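Local coordinates for protein polyprenyl synthetase (Zymomonas mobilis subsp. mobilis, PDB 4KKM) that probably acts as a trans-prenyltransferase of the FPP/GGPP synthase family, joining isoprenyl diphosphates into longer chains with the help of divalent metal ions, at residues B[69-83]-B[301-315]. Sequence-based numbering, arbitrary orientation.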
loop_
_atom_site.group_PDB
_atom_site.type_symbol
_atom_site.label_atom_id
_atom_site.label_comp_id
_atom_site.label_asym_id
_atom_site.label_seq_id
_atom_site.Cartn_x
_atom_site.Cartn_y
_atom_site.Cartn_z
ATOM N N LYS B 69 -6.714 6.845 -19.728
ATOM C CA LYS B 69 -6.707 5.975 -20.894
ATOM C C LYS B 69 -6.710 4.509 -20.481
ATOM O O LYS B 69 -6.900 3.624 -21.315
ATOM C CB LYS B 69 -5.504 6.295 -21.781
ATOM C CG LYS B 69 -5.565 7.687 -22.388
ATOM C CD LYS B 69 -4.259 8.063 -23.061
ATOM C CE LYS B 69 -3.886 7.055 -24.128
ATOM N NZ LYS B 69 -2.582 6.390 -23.848
ATOM N N ARG B 70 -6.515 4.272 -19.187
ATOM C CA ARG B 70 -6.467 2.924 -18.625
ATOM C C ARG B 70 -5.496 2.038 -19.388
ATOM O O ARG B 70 -5.823 0.902 -19.745
ATOM C CB ARG B 70 -7.852 2.282 -18.625
ATOM C CG ARG B 70 -8.968 3.186 -18.149
ATOM C CD ARG B 70 -8.703 3.722 -16.761
ATOM N NE ARG B 70 -9.918 4.294 -16.193
ATOM C CZ ARG B 70 -10.006 4.801 -14.971
ATOM N NH1 ARG B 70 -8.940 4.811 -14.173
ATOM N NH2 ARG B 70 -11.165 5.293 -14.548
ATOM N N LEU B 71 -4.313 2.572 -19.664
ATOM C CA LEU B 71 -3.289 1.811 -20.370
ATOM C C LEU B 71 -2.941 0.530 -19.619
ATOM O O LEU B 71 -2.741 -0.523 -20.223
ATOM C CB LEU B 71 -2.036 2.659 -20.577
ATOM C CG LEU B 71 -0.846 1.890 -21.156
ATOM C CD1 LEU B 71 -1.192 1.367 -22.552
ATOM C CD2 LEU B 71 0.404 2.763 -21.183
ATOM N N ARG B 72 -2.877 0.610 -18.294
ATOM C CA ARG B 72 -2.488 -0.563 -17.521
ATOM C C ARG B 72 -3.581 -1.646 -17.453
ATOM O O ARG B 72 -3.295 -2.819 -17.684
ATOM C CB ARG B 72 -1.906 -0.164 -16.154
ATOM C CG ARG B 72 -0.546 0.524 -16.315
ATOM C CD ARG B 72 -0.223 1.515 -15.195
ATOM N NE ARG B 72 0.929 2.348 -15.552
ATOM C CZ ARG B 72 0.862 3.432 -16.321
ATOM N NH1 ARG B 72 -0.303 3.834 -16.818
ATOM N NH2 ARG B 72 1.965 4.116 -16.594
ATOM N N PRO B 73 -4.836 -1.259 -17.157
ATOM C CA PRO B 73 -5.915 -2.241 -17.330
ATOM C C PRO B 73 -5.970 -2.831 -18.740
ATOM O O PRO B 73 -6.216 -4.031 -18.896
ATOM C CB PRO B 73 -7.173 -1.420 -17.046
ATOM C CG PRO B 73 -6.713 -0.413 -16.029
ATOM C CD PRO B 73 -5.296 -0.060 -16.430
ATOM N N LEU B 74 -5.722 -2.003 -19.751
ATOM C CA LEU B 74 -5.762 -2.460 -21.136
ATOM C C LEU B 74 -4.717 -3.548 -21.385
ATOM O O LEU B 74 -4.992 -4.546 -22.049
ATOM C CB LEU B 74 -5.544 -1.285 -22.095
ATOM C CG LEU B 74 -5.453 -1.635 -23.581
ATOM C CD1 LEU B 74 -6.799 -2.151 -24.094
ATOM C CD2 LEU B 74 -4.970 -0.429 -24.384
ATOM N N LEU B 75 -3.517 -3.350 -20.847
ATOM C CA LEU B 75 -2.454 -4.347 -20.974
ATOM C C LEU B 75 -2.812 -5.655 -20.277
ATOM O O LEU B 75 -2.536 -6.737 -20.796
ATOM C CB LEU B 75 -1.140 -3.805 -20.405
ATOM C CG LEU B 75 -0.437 -2.751 -21.263
ATOM C CD1 LEU B 75 0.690 -2.093 -20.476
ATOM C CD2 LEU B 75 0.087 -3.385 -22.545
ATOM N N VAL B 76 -3.406 -5.559 -19.091
ATOM C CA VAL B 76 -3.853 -6.753 -18.383
ATOM C C VAL B 76 -4.879 -7.516 -19.216
ATOM O O VAL B 76 -4.740 -8.722 -19.442
ATOM C CB VAL B 76 -4.464 -6.412 -17.006
ATOM C CG1 VAL B 76 -5.109 -7.654 -16.394
ATOM C CG2 VAL B 76 -3.398 -5.843 -16.081
ATOM N N VAL B 77 -5.898 -6.799 -19.682
ATOM C CA VAL B 77 -6.971 -7.397 -20.472
ATOM C C VAL B 77 -6.420 -8.036 -21.750
ATOM O O VAL B 77 -6.766 -9.174 -22.087
ATOM C CB VAL B 77 -8.071 -6.358 -20.819
ATOM C CG1 VAL B 77 -9.006 -6.897 -21.894
ATOM C CG2 VAL B 77 -8.852 -5.949 -19.565
ATOM N N ALA B 78 -5.546 -7.315 -22.447
ATOM C CA ALA B 78 -4.978 -7.813 -23.701
ATOM C C ALA B 78 -4.029 -8.991 -23.498
ATOM O O ALA B 78 -3.869 -9.823 -24.390
ATOM C CB ALA B 78 -4.271 -6.691 -24.472
ATOM N N THR B 79 -3.381 -9.056 -22.341
ATOM C CA THR B 79 -2.495 -10.181 -22.062
ATOM C C THR B 79 -3.299 -11.406 -21.629
ATOM O O THR B 79 -3.041 -12.519 -22.081
ATOM C CB THR B 79 -1.432 -9.845 -20.995
ATOM O OG1 THR B 79 -0.748 -8.645 -21.370
ATOM C CG2 THR B 79 -0.416 -10.983 -20.887
ATOM N N CYS B 80 -4.286 -11.201 -20.758
ATOM C CA CYS B 80 -5.160 -12.302 -20.354
ATOM C C CYS B 80 -5.880 -12.917 -21.554
ATOM O O CYS B 80 -6.176 -14.116 -21.574
ATOM C CB CYS B 80 -6.165 -11.845 -19.297
ATOM S SG CYS B 80 -5.416 -11.550 -17.691
ATOM N N ALA B 81 -6.137 -12.088 -22.562
ATOM C CA ALA B 81 -6.780 -12.530 -23.795
ATOM C C ALA B 81 -5.963 -13.577 -24.558
ATOM O O ALA B 81 -6.509 -14.326 -25.368
ATOM C CB ALA B 81 -7.079 -11.335 -24.694
ATOM N N LEU B 82 -4.656 -13.628 -24.308
ATOM C CA LEU B 82 -3.794 -14.617 -24.962
ATOM C C LEU B 82 -4.170 -16.026 -24.544
ATOM O O LEU B 82 -3.981 -16.985 -25.285
ATOM C CB LEU B 82 -2.327 -14.397 -24.589
ATOM C CG LEU B 82 -1.683 -13.066 -24.959
ATOM C CD1 LEU B 82 -0.261 -12.974 -24.397
ATOM C CD2 LEU B 82 -1.682 -12.940 -26.453
ATOM N N PHE B 83 -4.672 -16.142 -23.325
ATOM C CA PHE B 83 -4.948 -17.436 -22.737
ATOM C C PHE B 83 -6.447 -17.492 -22.469
ATOM O O PHE B 83 -7.184 -16.630 -22.946
ATOM C CB PHE B 83 -4.089 -17.585 -21.483
ATOM C CG PHE B 83 -2.675 -17.083 -21.684
ATOM C CD1 PHE B 83 -1.863 -17.662 -22.647
ATOM C CD2 PHE B 83 -2.177 -16.014 -20.950
ATOM C CE1 PHE B 83 -0.568 -17.209 -22.864
ATOM C CE2 PHE B 83 -0.877 -15.549 -21.160
ATOM C CZ PHE B 83 -0.075 -16.147 -22.120
ATOM N N PHE B 301 2.813 -16.368 -30.532
ATOM C CA PHE B 301 1.357 -16.322 -30.429
ATOM C C PHE B 301 0.712 -16.045 -31.780
ATOM O O PHE B 301 1.299 -15.388 -32.641
ATOM C CB PHE B 301 0.902 -15.253 -29.428
ATOM C CG PHE B 301 1.500 -15.405 -28.061
ATOM C CD1 PHE B 301 1.074 -16.414 -27.212
ATOM C CD2 PHE B 301 2.480 -14.534 -27.620
ATOM C CE1 PHE B 301 1.625 -16.558 -25.949
ATOM C CE2 PHE B 301 3.035 -14.668 -26.358
ATOM C CZ PHE B 301 2.605 -15.683 -25.520
ATOM N N GLY B 302 -0.510 -16.544 -31.949
ATOM C CA GLY B 302 -1.300 -16.262 -33.131
ATOM C C GLY B 302 -1.989 -14.911 -33.047
ATOM O O GLY B 302 -1.492 -13.985 -32.407
ATOM N N SER B 303 -3.146 -14.800 -33.688
ATOM C CA SER B 303 -3.861 -13.530 -33.762
ATOM C C SER B 303 -4.354 -13.032 -32.405
ATOM O O SER B 303 -4.693 -11.856 -32.255
ATOM C CB SER B 303 -5.042 -13.643 -34.729
ATOM O OG SER B 303 -6.049 -14.479 -34.191
ATOM N N GLU B 304 -4.389 -13.918 -31.412
ATOM C CA GLU B 304 -4.826 -13.533 -30.072
ATOM C C GLU B 304 -3.919 -12.454 -29.468
ATOM O O GLU B 304 -4.297 -11.773 -28.512
ATOM C CB GLU B 304 -4.916 -14.757 -29.147
ATOM C CG GLU B 304 -3.585 -15.434 -28.838
ATOM C CD GLU B 304 -3.129 -16.394 -29.924
ATOM O OE1 GLU B 304 -3.759 -16.434 -31.003
ATOM O OE2 GLU B 304 -2.138 -17.117 -29.691
ATOM N N ALA B 305 -2.732 -12.291 -30.047
ATOM C CA ALA B 305 -1.765 -11.307 -29.566
ATOM C C ALA B 305 -1.836 -9.987 -30.328
ATOM O O ALA B 305 -1.012 -9.100 -30.110
ATOM C CB ALA B 305 -0.348 -11.883 -29.636
ATOM N N ASP B 306 -2.815 -9.853 -31.217
ATOM C CA ASP B 306 -2.919 -8.649 -32.046
ATOM C C ASP B 306 -3.144 -7.366 -31.239
ATOM O O ASP B 306 -2.658 -6.300 -31.620
ATOM C CB ASP B 306 -3.996 -8.801 -33.125
ATOM C CG ASP B 306 -3.511 -9.595 -34.326
ATOM O OD1 ASP B 306 -2.280 -9.784 -34.466
ATOM O OD2 ASP B 306 -4.361 -10.020 -35.136
ATOM N N TYR B 307 -3.868 -7.468 -30.128
ATOM C CA TYR B 307 -4.094 -6.310 -29.266
ATOM C C TYR B 307 -2.791 -5.775 -28.694
ATOM O O TYR B 307 -2.506 -4.580 -28.791
ATOM C CB TYR B 307 -5.072 -6.649 -28.142
ATOM C CG TYR B 307 -6.483 -6.844 -28.634
ATOM C CD1 TYR B 307 -7.175 -5.800 -29.236
ATOM C CD2 TYR B 307 -7.122 -8.070 -28.509
ATOM C CE1 TYR B 307 -8.465 -5.966 -29.694
ATOM C CE2 TYR B 307 -8.413 -8.250 -28.968
ATOM C CZ TYR B 307 -9.081 -7.194 -29.556
ATOM O OH TYR B 307 -10.366 -7.364 -30.010
ATOM N N LEU B 308 -1.999 -6.664 -28.104
ATOM C CA LEU B 308 -0.676 -6.299 -27.607
ATOM C C LEU B 308 0.210 -5.733 -28.717
ATOM O O LEU B 308 0.951 -4.776 -28.501
ATOM C CB LEU B 308 0.004 -7.502 -26.948
ATOM C CG LEU B 308 -0.521 -7.891 -25.562
ATOM C CD1 LEU B 308 0.222 -9.117 -25.040
ATOM C CD2 LEU B 308 -0.430 -6.717 -24.570
ATOM N N ARG B 309 0.129 -6.325 -29.903
ATOM C CA ARG B 309 0.893 -5.826 -31.044
ATOM C C ARG B 309 0.494 -4.389 -31.394
ATOM O O ARG B 309 1.355 -3.524 -31.551
ATOM C CB ARG B 309 0.750 -6.761 -32.254
ATOM C CG ARG B 309 1.407 -8.129 -32.053
ATOM C CD ARG B 309 1.323 -9.019 -33.296
ATOM N NE ARG B 309 1.915 -10.335 -33.044
ATOM C CZ ARG B 309 1.231 -11.475 -32.981
ATOM N NH1 ARG B 309 -0.082 -11.486 -33.178
ATOM N NH2 ARG B 309 1.868 -12.612 -32.735
ATOM N N SER B 310 -0.813 -4.141 -31.490
ATOM C CA SER B 310 -1.339 -2.803 -31.766
ATOM C C SER B 310 -0.958 -1.793 -30.691
ATOM O O SER B 310 -0.649 -0.636 -30.991
ATOM C CB SER B 310 -2.862 -2.841 -31.899
ATOM O OG SER B 310 -3.245 -3.498 -33.090
ATOM N N ILE B 311 -0.992 -2.235 -29.436
ATOM C CA ILE B 311 -0.674 -1.365 -28.316
ATOM C C ILE B 311 0.762 -0.876 -28.423
ATOM O O ILE B 311 1.026 0.309 -28.244
ATOM C CB ILE B 311 -0.918 -2.063 -26.957
ATOM C CG1 ILE B 311 -2.419 -2.200 -26.705
ATOM C CG2 ILE B 311 -0.247 -1.293 -25.820
ATOM C CD1 ILE B 311 -2.761 -3.154 -25.584
ATOM N N ALA B 312 1.676 -1.786 -28.756
ATOM C CA ALA B 312 3.082 -1.435 -28.930
ATOM C C ALA B 312 3.278 -0.390 -30.031
ATOM O O ALA B 312 4.024 0.580 -29.859
ATOM C CB ALA B 312 3.913 -2.683 -29.224
ATOM N N ARG B 313 2.604 -0.588 -31.158
ATOM C CA ARG B 313 2.681 0.363 -32.261
ATOM C C ARG B 313 2.054 1.696 -31.851
ATOM O O ARG B 313 2.537 2.768 -32.222
ATOM C CB ARG B 313 1.994 -0.203 -33.509
ATOM C CG ARG B 313 2.570 -1.541 -33.965
ATOM C CD ARG B 313 2.246 -1.850 -35.423
ATOM N NE ARG B 313 2.838 -3.114 -35.862
ATOM C CZ ARG B 313 4.117 -3.262 -36.198
ATOM N NH1 ARG B 313 4.945 -2.226 -36.136
ATOM N NH2 ARG B 313 4.575 -4.446 -36.589
ATOM N N TYR B 314 0.984 1.613 -31.067
ATOM C CA TYR B 314 0.283 2.783 -30.548
ATOM C C TYR B 314 1.191 3.638 -29.667
ATOM O O TYR B 314 1.108 4.867 -29.676
ATOM C CB TYR B 314 -0.944 2.322 -29.764
ATOM C CG TYR B 314 -1.710 3.411 -29.059
ATOM C CD1 TYR B 314 -2.198 4.508 -29.754
ATOM C CD2 TYR B 314 -1.973 3.328 -27.697
ATOM C CE1 TYR B 314 -2.911 5.502 -29.112
ATOM C CE2 TYR B 314 -2.686 4.317 -27.044
ATOM C CZ TYR B 314 -3.153 5.401 -27.759
ATOM O OH TYR B 314 -3.863 6.391 -27.124
ATOM N N ILE B 315 2.075 2.980 -28.923
ATOM C CA ILE B 315 3.067 3.667 -28.096
ATOM C C ILE B 315 4.158 4.305 -28.979
ATOM O O ILE B 315 5.355 4.151 -28.734
ATOM C CB ILE B 315 3.671 2.695 -27.038
ATOM C CG1 ILE B 315 2.555 1.978 -26.266
ATOM C CG2 ILE B 315 4.564 3.423 -26.054
ATOM C CD1 ILE B 315 2.312 2.494 -24.853
HETATM O O HOH W 1 -3.337 -9.420 -27.272
HETATM O O HOH W 2 -2.069 -18.378 -26.568
#
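Ile-311 sets its side chain as a knob into a hole formed by Leu-71, Leu-74, Leu-75 and Ala-78. Its CD1 meets Leu-74 CG tip to tip at 3.7 Å, while CG2, anti to the backbone N, turns to Leu-75 CD2; a beta-branched residue thus fills two sides of the hole at once. Helices 71-80 and 306-314 run roughly antiparallel (146°), their axes coming within 8.9 Å at closest approach. Ala-78 suits this spacing, for its lone methyl, CB, lets Tyr-307 CB approach to 3.8 Å.

One turn earlier in its helix, Leu-308 forks over helix 71-80: CD2 touches Ala-78, Leu-75 and Thr-79 OG1, and CD1 meets Leu-82 CD1 at 3.9 Å, the two leucines crossing at about a right angle. Cutting Leu-308 back to an alanine would probably open a gap among Leu-75, Ala-78, Thr-79 and Leu-82, with the Leu-82 CD1 branch freer to turn. Thr-79 is a polar residue fit for this apolar company because its hydroxyl, beside the backbone N and anti to the carbonyl carbon (chi1 -52°), turns back along its own helix and donates to Leu-75 O.

Leu-82 divides its methyls. CD1 lies over one face of the Phe-301 ring in a CH-pi contact, 4.2 Å from the centroid, whereas CD2 presses on Ala-305, 3.6 Å from its CB. Beside them a water gives hydrogen bonds to Ala-78 O and Glu-304 O and accepts one from Leu-308 N (3.2 Å), linking the segments where the second helix begins. Tyr-235 and Leu-232 of helix 226-253 also touch this layer, which belongs to the all-helical prenyl synthase fold, away from the calcium site. With no direct hydrogen bond between the segments, the pairing rests on apolar shape-matching, supplemented by water-mediated bonds to main-chain groups.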